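Local coordinates for protein SecB-like chaperone Rv1957 (Mycobacterium tuberculosis, PDB 5MTW) that acts as the chaperone of a toxin-antitoxin-chaperone system, preventing aggregation of the HigA1 antitoxin and being required for neutralization of the HigB1 toxin, at residues I31-T36 against R145-D150; Q99-A104 against L155-L160. All coordinates share one frame; numbering follows the deposited sequence.

Contact 1 of 2, residues I31-T36 against R145-D150; sequences IRLLRT and REYVYD
Tyr147 reaches from the long helix 125-154 across to strand 26-40, an outer strand, within this chain, of the four-stranded antiparallel sheet; its phenol end meets Thr36 and one flank of its ring lies near Leu33. The polar part is a 2.8 Å hydrogen bond between Thr36 OG1 and Tyr147 OH, in which either hydroxyl could donate. The threonine oxygen sits beyond the ring edge, close to the ring plane. Thr36 OG1 points at the phenol because chi1 of -174° sets it anti to the backbone N; the methyl CG2 also lies near Tyr147 OH, at 3.4 Å. Leu33 adds a looser apolar touch, its CD2 4.5 Å from Tyr147 CE1 and approaching the ring obliquely. In this helix-on-sheet build of the SecB-like chaperone, the nearest CA pair, Leu33 and Tyr147, is 9.4 Å apart, and Tyr147 bridges that gap. Phe106 of strand 99-114 packs edge-to-face with the same ring, and Arg154 of a second subunit packs on both Tyr147 and Leu33. Arg35 and Thr36 also pair with an antiparallel strand of that subunit, continuing the sheet across the interface. All three touching residues are buried, and the bond gives each hydroxyl a partner inside the helix-sheet interface.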
ATOM      1  N   ILE A  31      -4.526   8.933  10.933  1.00 18.24           N
ATOM      2  CA  ILE A  31      -3.513   7.907  11.185  1.00 20.86           C
ATOM      3  C   ILE A  31      -2.296   8.261  10.343  1.00 19.34           C
ATOM      4  O   ILE A  31      -2.395   8.765   9.223  1.00 18.02           O
ATOM      5  CB  ILE A  31      -4.064   6.516  10.825  1.00 22.54           C
ATOM      6  CG1 ILE A  31      -5.080   6.091  11.958  1.00 26.46           C
ATOM      7  CG2 ILE A  31      -2.919   5.519  10.805  1.00 24.06           C
ATOM      8  CD1 ILE A  31      -6.213   5.263  11.516  1.00 30.08           C
ATOM      9  N   ARG A  32      -1.135   8.119  10.917  1.00 17.90           N
ATOM     10  CA  ARG A  32       0.054   8.296  10.115  1.00 20.06           C
ATOM     11  C   ARG A  32       1.186   7.328  10.609  1.00 18.93           C
ATOM     12  O   ARG A  32       1.258   6.955  11.777  1.00 18.31           O
ATOM     13  CB  ARG A  32       0.518   9.776  10.104  1.00 20.73           C
ATOM     14  CG  ARG A  32       1.156  10.234  11.430  1.00 18.92           C
ATOM     15  CD  ARG A  32       1.766  11.659  11.364  1.00 21.46           C
ATOM     16  NE  ARG A  32       2.160  12.175  12.682  1.00 23.45           N
ATOM     17  CZ  ARG A  32       2.940  13.232  12.932  1.00 20.99           C
ATOM     18  NH1 ARG A  32       3.464  13.936  11.967  1.00 19.09           N
ATOM     19  NH2 ARG A  32       3.186  13.573  14.195  1.00 21.65           N
ATOM     20  N   LEU A  33       2.068   7.039   9.681  1.00 18.49           N
ATOM     21  CA  LEU A  33       3.345   6.478   9.988  1.00 17.45           C
ATOM     22  C   LEU A  33       4.248   7.608  10.552  1.00 16.65           C
ATOM     23  O   LEU A  33       4.418   8.609   9.886  1.00 19.00           O
ATOM     24  CB  LEU A  33       3.897   5.798   8.727  1.00 18.19           C
ATOM     25  CG  LEU A  33       5.316   5.161   8.883  1.00 19.47           C
ATOM     26  CD1 LEU A  33       5.262   3.815   9.622  1.00 17.07           C
ATOM     27  CD2 LEU A  33       5.938   4.987   7.531  1.00 23.27           C
ATOM     28  N   LEU A  34       4.898   7.398  11.696  1.00 17.44           N
ATOM     29  CA  LEU A  34       5.849   8.375  12.273  1.00 20.90           C
ATOM     30  C   LEU A  34       7.254   8.159  11.816  1.00 19.68           C
ATOM     31  O   LEU A  34       7.973   9.095  11.579  1.00 19.93           O
ATOM     32  CB  LEU A  34       5.839   8.298  13.837  1.00 21.25           C
ATOM     33  CG  LEU A  34       4.561   8.803  14.561  1.00 24.20           C
ATOM     34  CD1 LEU A  34       4.597   8.673  16.107  1.00 20.36           C
ATOM     35  CD2 LEU A  34       4.293  10.269  14.215  1.00 27.02           C
ATOM     36  N   ARG A  35       7.681   6.878  11.782  1.00 18.13           N
ATOM     37  CA  ARG A  35       8.974   6.500  11.466  1.00 18.99           C
ATOM     38  C   ARG A  35       9.016   5.041  11.080  1.00 19.42           C
ATOM     39  O   ARG A  35       8.262   4.225  11.587  1.00 18.85           O
ATOM     40  CB  ARG A  35       9.978   6.670  12.633  1.00 19.36           C
ATOM     41  CG  ARG A  35       9.492   6.048  13.962  1.00 19.91           C
ATOM     42  CD  ARG A  35      10.575   6.197  15.075  1.00 20.80           C
ATOM     43  NE  ARG A  35      10.142   5.489  16.279  1.00 23.03           N
ATOM     44  CZ  ARG A  35      10.194   4.157  16.502  1.00 25.18           C
ATOM     45  NH1 ARG A  35      10.628   3.258  15.624  1.00 27.25           N
ATOM     46  NH2 ARG A  35       9.725   3.690  17.624  1.00 27.71           N
ATOM     47  N   THR A  36      10.061   4.752  10.340  1.00 17.90           N
ATOM     48  CA  THR A  36      10.416   3.365   9.930  1.00 17.65           C
ATOM     49  C   THR A  36      11.923   3.116   9.658  1.00 19.05           C
ATOM     50  O   THR A  36      12.642   3.985   9.266  1.00 19.69           O
ATOM     51  CB  THR A  36       9.539   2.930   8.733  1.00 17.91           C
ATOM     52  OG1 THR A  36       9.825   1.557   8.479  1.00 16.18           O
ATOM     53  CG2 THR A  36       9.725   3.778   7.541  1.00 18.41           C
ATOM     54  N   ARG A 145      -0.527  -4.268  10.127  1.00 16.84           N
ATOM     55  CA  ARG A 145      -0.523  -5.481   9.320  1.00 18.94           C
ATOM     56  C   ARG A 145      -0.306  -5.179   7.813  1.00 17.89           C
ATOM     57  O   ARG A 145       0.430  -5.867   7.114  1.00 16.51           O
ATOM     58  CB  ARG A 145      -1.895  -6.167   9.518  1.00 17.54           C
ATOM     59  CG  ARG A 145      -2.148  -7.354   8.613  1.00 20.63           C
ATOM     60  CD  ARG A 145      -3.402  -8.108   9.174  1.00 21.55           C
ATOM     61  NE  ARG A 145      -3.835  -9.263   8.337  1.00 22.04           N
ATOM     62  CZ  ARG A 145      -4.651  -9.188   7.303  1.00 25.93           C
ATOM     63  NH1 ARG A 145      -5.129  -8.024   6.870  1.00 28.53           N
ATOM     64  NH2 ARG A 145      -4.993 -10.267   6.652  1.00 26.20           N
ATOM     65  N   GLU A 146      -0.964  -4.130   7.321  1.00 17.18           N
ATOM     66  CA  GLU A 146      -0.823  -3.763   5.926  1.00 17.07           C
ATOM     67  C   GLU A 146       0.627  -3.309   5.642  1.00 16.64           C
ATOM     68  O   GLU A 146       1.193  -3.593   4.601  1.00 15.51           O
ATOM     69  CB  GLU A 146      -1.801  -2.687   5.486  1.00 20.20           C
ATOM     70  CG  GLU A 146      -1.705  -2.356   3.992  1.00 24.01           C
ATOM     71  CD  GLU A 146      -0.595  -1.360   3.645  1.00 25.44           C
ATOM     72  OE1 GLU A 146      -0.178  -0.587   4.525  1.00 30.01           O
ATOM     73  OE2 GLU A 146      -0.107  -1.328   2.478  1.00 28.13           O
ATOM     74  N   TYR A 147       1.221  -2.612   6.602  1.00 13.15           N
ATOM     75  CA  TYR A 147       2.552  -2.141   6.414  1.00 15.16           C
ATOM     76  C   TYR A 147       3.587  -3.287   6.353  1.00 16.21           C
ATOM     77  O   TYR A 147       4.545  -3.241   5.571  1.00 15.45           O
ATOM     78  CB  TYR A 147       2.890  -1.063   7.532  1.00 15.16           C
ATOM     79  CG  TYR A 147       4.204  -0.474   7.269  1.00 18.07           C
ATOM     80  CD1 TYR A 147       4.419   0.324   6.136  1.00 22.01           C
ATOM     81  CD2 TYR A 147       5.274  -0.699   8.104  1.00 20.08           C
ATOM     82  CE1 TYR A 147       5.678   0.848   5.838  1.00 19.30           C
ATOM     83  CE2 TYR A 147       6.510  -0.183   7.825  1.00 19.28           C
ATOM     84  CZ  TYR A 147       6.713   0.589   6.680  1.00 20.40           C
ATOM     85  OH  TYR A 147       8.037   1.020   6.423  1.00 26.39           O
ATOM     86  N   VAL A 148       3.404  -4.296   7.216  1.00 16.94           N
ATOM     87  CA  VAL A 148       4.250  -5.437   7.223  1.00 15.82           C
ATOM     88  C   VAL A 148       4.166  -6.201   5.894  1.00 15.69           C
ATOM     89  O   VAL A 148       5.137  -6.643   5.377  1.00 15.91           O
ATOM     90  CB  VAL A 148       4.048  -6.288   8.463  1.00 16.02           C
ATOM     91  CG1 VAL A 148       4.786  -7.600   8.380  1.00 18.11           C
ATOM     92  CG2 VAL A 148       4.551  -5.546   9.724  1.00 15.89           C
ATOM     93  N   TYR A 149       2.946  -6.278   5.366  1.00 14.81           N
ATOM     94  CA  TYR A 149       2.695  -7.003   4.144  1.00 16.35           C
ATOM     95  C   TYR A 149       3.387  -6.247   2.997  1.00 16.56           C
ATOM     96  O   TYR A 149       4.010  -6.830   2.133  1.00 15.43           O
ATOM     97  CB  TYR A 149       1.180  -7.126   3.893  1.00 17.48           C
ATOM     98  CG  TYR A 149       0.862  -7.663   2.535  1.00 19.33           C
ATOM     99  CD1 TYR A 149       0.902  -9.017   2.263  1.00 22.20           C
ATOM    100  CD2 TYR A 149       0.505  -6.813   1.509  1.00 18.78           C
ATOM    101  CE1 TYR A 149       0.550  -9.486   1.031  1.00 19.83           C
ATOM    102  CE2 TYR A 149       0.172  -7.277   0.258  1.00 18.20           C
ATOM    103  CZ  TYR A 149       0.201  -8.626   0.013  1.00 20.69           C
ATOM    104  OH  TYR A 149      -0.134  -9.110  -1.268  1.00 18.04           O
ATOM    105  N   ASP A 150       3.268  -4.921   3.015  1.00 15.37           N
ATOM    106  CA  ASP A 150       3.831  -4.088   1.931  1.00 15.40           C
ATOM    107  C   ASP A 150       5.367  -4.140   1.970  1.00 17.81           C
ATOM    108  O   ASP A 150       6.016  -4.324   0.953  1.00 15.66           O
ATOM    109  CB  ASP A 150       3.310  -2.694   2.003  1.00 18.42           C
ATOM    110  CG  ASP A 150       4.036  -1.706   1.042  1.00 26.49           C
ATOM    111  OD1 ASP A 150       5.100  -1.224   1.404  1.00 29.49           O
ATOM    112  OD2 ASP A 150       3.606  -1.456  -0.078  1.00 29.90           O
TER

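Contact 2 of 2, residues Q99-A104 against L155-L160; sequences QDVATA and LALPPL
Leu157, in the loop that follows helix 125-154, spreads its two methyls over a classic beta bulge in strand 99-114: Val101 and Ala102 both face Ile80 of the neighbouring strand 69-82. The first shell is entirely apolar. Leu157 CD1 lies 3.7 Å from Ala102 CB, and Leu157 CD2 lies 3.9 Å from Val101 CG1, so each branch of the leucine takes one residue of the bulge. With its CG anti to the carbonyl carbon (chi1 -59°), Leu157 brings both methyls round to the bulge. Because the bulge puts two successive residues opposite one, Val101 and Ala102 both direct their side chains toward the loop, whereas Thr103 turns away from it. Val101 and Leu157 run past each other in opposite directions, and the contact is modest, burying 117 Å² in all.

The next shell explains how Leu157 is delivered. The loop begins with a Schellman motif, in which Ala156 takes a positive phi of 74° and two bonds run back into the last helical turn; Leu157 follows directly in an extended conformation. Farther along, Leu160 N is hydrogen-bonded to Thr152 OG1, tying the loop back to the helix. On the strand side, Val101 and Ala102 are both backbone-bonded to Ile80, on which Leu157 also packs, and Pro44 touches Leu157 and Pro158.

The loop side of the contact lines the site where the HigA1 peptide is bound. An aromatic side chain of the peptide packs on Leu157, and Leu160 likewise meets an aromatic peptide side chain. The loop is therefore a layer between peptide and sheet, with Leu157 touching both. It also offers a polar grip, since the backbone oxygen Pro158 O is hydrogen-bonded to an aromatic side chain of the peptide.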
ATOM      1  N   GLN A  99      18.528 -17.750  12.580  1.00 50.03           N
ATOM      2  CA  GLN A  99      19.336 -16.708  11.892  1.00 42.27           C
ATOM      3  C   GLN A  99      18.392 -15.562  11.334  1.00 38.45           C
ATOM      4  O   GLN A  99      17.341 -15.839  10.723  1.00 30.18           O
ATOM      5  CB  GLN A  99      20.176 -17.340  10.747  1.00 44.99           C
ATOM      6  CG  GLN A  99      21.437 -18.192  11.133  0.50 42.42           C
ATOM      7  CD  GLN A  99      22.692 -17.397  11.557  0.50 41.89           C
ATOM      8  OE1 GLN A  99      23.400 -16.817  10.745  0.50 36.33           O
ATOM      9  NE2 GLN A  99      22.985 -17.415  12.839  0.50 41.46           N
ATOM     10  N   ASP A 100      18.772 -14.304  11.530  1.00 37.50           N
ATOM     11  CA  ASP A 100      17.886 -13.166  11.160  1.00 34.42           C
ATOM     12  C   ASP A 100      17.997 -12.880   9.675  1.00 31.48           C
ATOM     13  O   ASP A 100      19.055 -12.705   9.158  1.00 28.74           O
ATOM     14  CB  ASP A 100      18.261 -11.892  11.910  1.00 40.38           C
ATOM     15  CG  ASP A 100      18.012 -11.962  13.415  1.00 41.60           C
ATOM     16  OD1 ASP A 100      17.098 -12.648  13.871  1.00 47.28           O
ATOM     17  OD2 ASP A 100      18.715 -11.237  14.145  1.00 46.74           O
ATOM     18  N   VAL A 101      16.865 -12.804   8.994  1.00 27.14           N
ATOM     19  CA  VAL A 101      16.813 -12.534   7.550  1.00 22.30           C
ATOM     20  C   VAL A 101      16.460 -11.051   7.228  1.00 21.72           C
ATOM     21  O   VAL A 101      16.914 -10.497   6.257  1.00 23.55           O
ATOM     22  CB  VAL A 101      15.697 -13.406   6.998  1.00 20.72           C
ATOM     23  CG1 VAL A 101      15.234 -12.937   5.694  1.00 22.29           C
ATOM     24  CG2 VAL A 101      16.158 -14.851   6.917  1.00 23.88           C
ATOM     25  N   ALA A 102      15.675 -10.445   8.098  1.00 20.66           N
ATOM     26  CA  ALA A 102      15.327  -9.026   8.024  1.00 20.83           C
ATOM     27  C   ALA A 102      14.793  -8.550   9.338  1.00 19.98           C
ATOM     28  O   ALA A 102      14.240  -9.339  10.102  1.00 20.88           O
ATOM     29  CB  ALA A 102      14.283  -8.852   7.006  1.00 19.02           C
ATOM     30  N   THR A 103      14.867  -7.234   9.553  1.00 21.45           N
ATOM     31  CA  THR A 103      14.415  -6.611  10.734  1.00 22.29           C
ATOM     32  C   THR A 103      13.818  -5.239  10.383  1.00 24.86           C
ATOM     33  O   THR A 103      14.228  -4.574   9.435  1.00 20.73           O
ATOM     34  CB  THR A 103      15.567  -6.338  11.784  1.00 26.59           C
ATOM     35  OG1 THR A 103      16.523  -5.472  11.210  1.00 29.37           O
ATOM     36  CG2 THR A 103      16.249  -7.556  12.124  1.00 28.72           C
ATOM     37  N   ALA A 104      12.807  -4.895  11.128  1.00 21.62           N
ATOM     38  CA  ALA A 104      12.169  -3.597  10.994  1.00 23.69           C
ATOM     39  C   ALA A 104      11.729  -3.049  12.317  1.00 23.37           C
ATOM     40  O   ALA A 104      11.157  -3.767  13.157  1.00 24.94           O
ATOM     41  CB  ALA A 104      10.972  -3.744  10.133  1.00 20.37           C
ATOM     42  N   LEU A 155      10.894  -5.766   0.070  1.00 15.46           N
ATOM     43  CA  LEU A 155      12.229  -6.366   0.325  1.00 18.00           C
ATOM     44  C   LEU A 155      12.418  -7.701  -0.434  1.00 17.64           C
ATOM     45  O   LEU A 155      13.458  -8.253  -0.386  1.00 15.88           O
ATOM     46  CB  LEU A 155      12.423  -6.665   1.814  1.00 20.12           C
ATOM     47  CG  LEU A 155      12.311  -5.452   2.674  1.00 21.04           C
ATOM     48  CD1 LEU A 155      12.173  -5.745   4.213  1.00 22.27           C
ATOM     49  CD2 LEU A 155      13.503  -4.496   2.445  1.00 20.02           C
ATOM     50  N   ALA A 156      11.371  -8.174  -1.126  1.00 17.19           N
ATOM     51  CA  ALA A 156      11.416  -9.370  -1.932  1.00 19.94           C
ATOM     52  C   ALA A 156      11.437 -10.625  -1.073  1.00 21.02           C
ATOM     53  O   ALA A 156      11.879 -11.667  -1.525  1.00 19.52           O
ATOM     54  CB  ALA A 156      12.596  -9.353  -2.942  1.00 21.23           C
ATOM     55  N   LEU A 157      10.899 -10.504   0.150  1.00 18.96           N
ATOM     56  CA  LEU A 157      10.733 -11.610   1.032  1.00 20.01           C
ATOM     57  C   LEU A 157       9.375 -12.269   0.708  1.00 20.69           C
ATOM     58  O   LEU A 157       8.499 -11.620   0.152  1.00 15.53           O
ATOM     59  CB  LEU A 157      10.760 -11.170   2.483  1.00 20.54           C
ATOM     60  CG  LEU A 157      12.053 -10.481   2.864  1.00 23.65           C
ATOM     61  CD1 LEU A 157      12.019  -9.953   4.279  1.00 26.02           C
ATOM     62  CD2 LEU A 157      13.204 -11.457   2.702  1.00 25.35           C
ATOM     63  N   PRO A 158       9.186 -13.506   1.137  1.00 22.67           N
ATOM     64  CA  PRO A 158       7.813 -14.063   1.084  1.00 22.03           C
ATOM     65  C   PRO A 158       6.944 -13.075   1.839  1.00 22.96           C
ATOM     66  O   PRO A 158       7.278 -12.685   2.964  1.00 18.16           O
ATOM     67  CB  PRO A 158       7.944 -15.368   1.855  1.00 24.52           C
ATOM     68  CG  PRO A 158       9.356 -15.746   1.509  1.00 23.59           C
ATOM     69  CD  PRO A 158      10.128 -14.499   1.709  1.00 23.91           C
ATOM     70  N   PRO A 159       5.812 -12.708   1.264  1.00 23.19           N
ATOM     71  CA  PRO A 159       4.929 -11.729   1.943  1.00 22.97           C
ATOM     72  C   PRO A 159       4.384 -12.247   3.281  1.00 23.23           C
ATOM     73  O   PRO A 159       3.887 -13.358   3.362  1.00 21.89           O
ATOM     74  CB  PRO A 159       3.843 -11.460   0.895  1.00 23.51           C
ATOM     75  CG  PRO A 159       4.528 -11.721  -0.402  1.00 25.59           C
ATOM     76  CD  PRO A 159       5.364 -12.971  -0.126  1.00 26.65           C
ATOM     77  N   LEU A 160       4.658 -11.481   4.348  1.00 18.22           N
ATOM     78  CA  LEU A 160       4.177 -11.782   5.650  1.00 22.02           C
ATOM     79  C   LEU A 160       2.824 -11.110   5.887  1.00 21.58           C
ATOM     80  O   LEU A 160       2.720  -9.862   5.881  1.00 17.67           O
ATOM     81  CB  LEU A 160       5.093 -11.221   6.723  1.00 18.65           C
ATOM     82  CG  LEU A 160       4.616 -11.458   8.153  1.00 22.20           C
ATOM     83  CD1 LEU A 160       4.303 -12.941   8.303  1.00 21.93           C
ATOM     84  CD2 LEU A 160       5.740 -11.146   9.076  1.00 23.50           C
TER

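How the contacts relate
Contacts 1 and 2 have centres about 15 Å apart and lie against one four-stranded antiparallel sheet, in which strands 26-40 and 99-114 are neighbours. Their segments alternate along the chain, in the order 31-36, 99-104, 145-150 and 155-160, so each contact brings an earlier strand to the later helix or its trailing loop. The loop folds back onto the helix: Val148 CG1 is 3.7 Å from Leu160 CD2, and Tyr149 CE1 is 3.8 Å from Pro159 CB. Contact 1 lies nearer the centre of the chain, contact 2 by the bound peptide, and both touch the second subunit. The loop that meets the peptide is thus packed on the helix that meets the sheet and the second subunit.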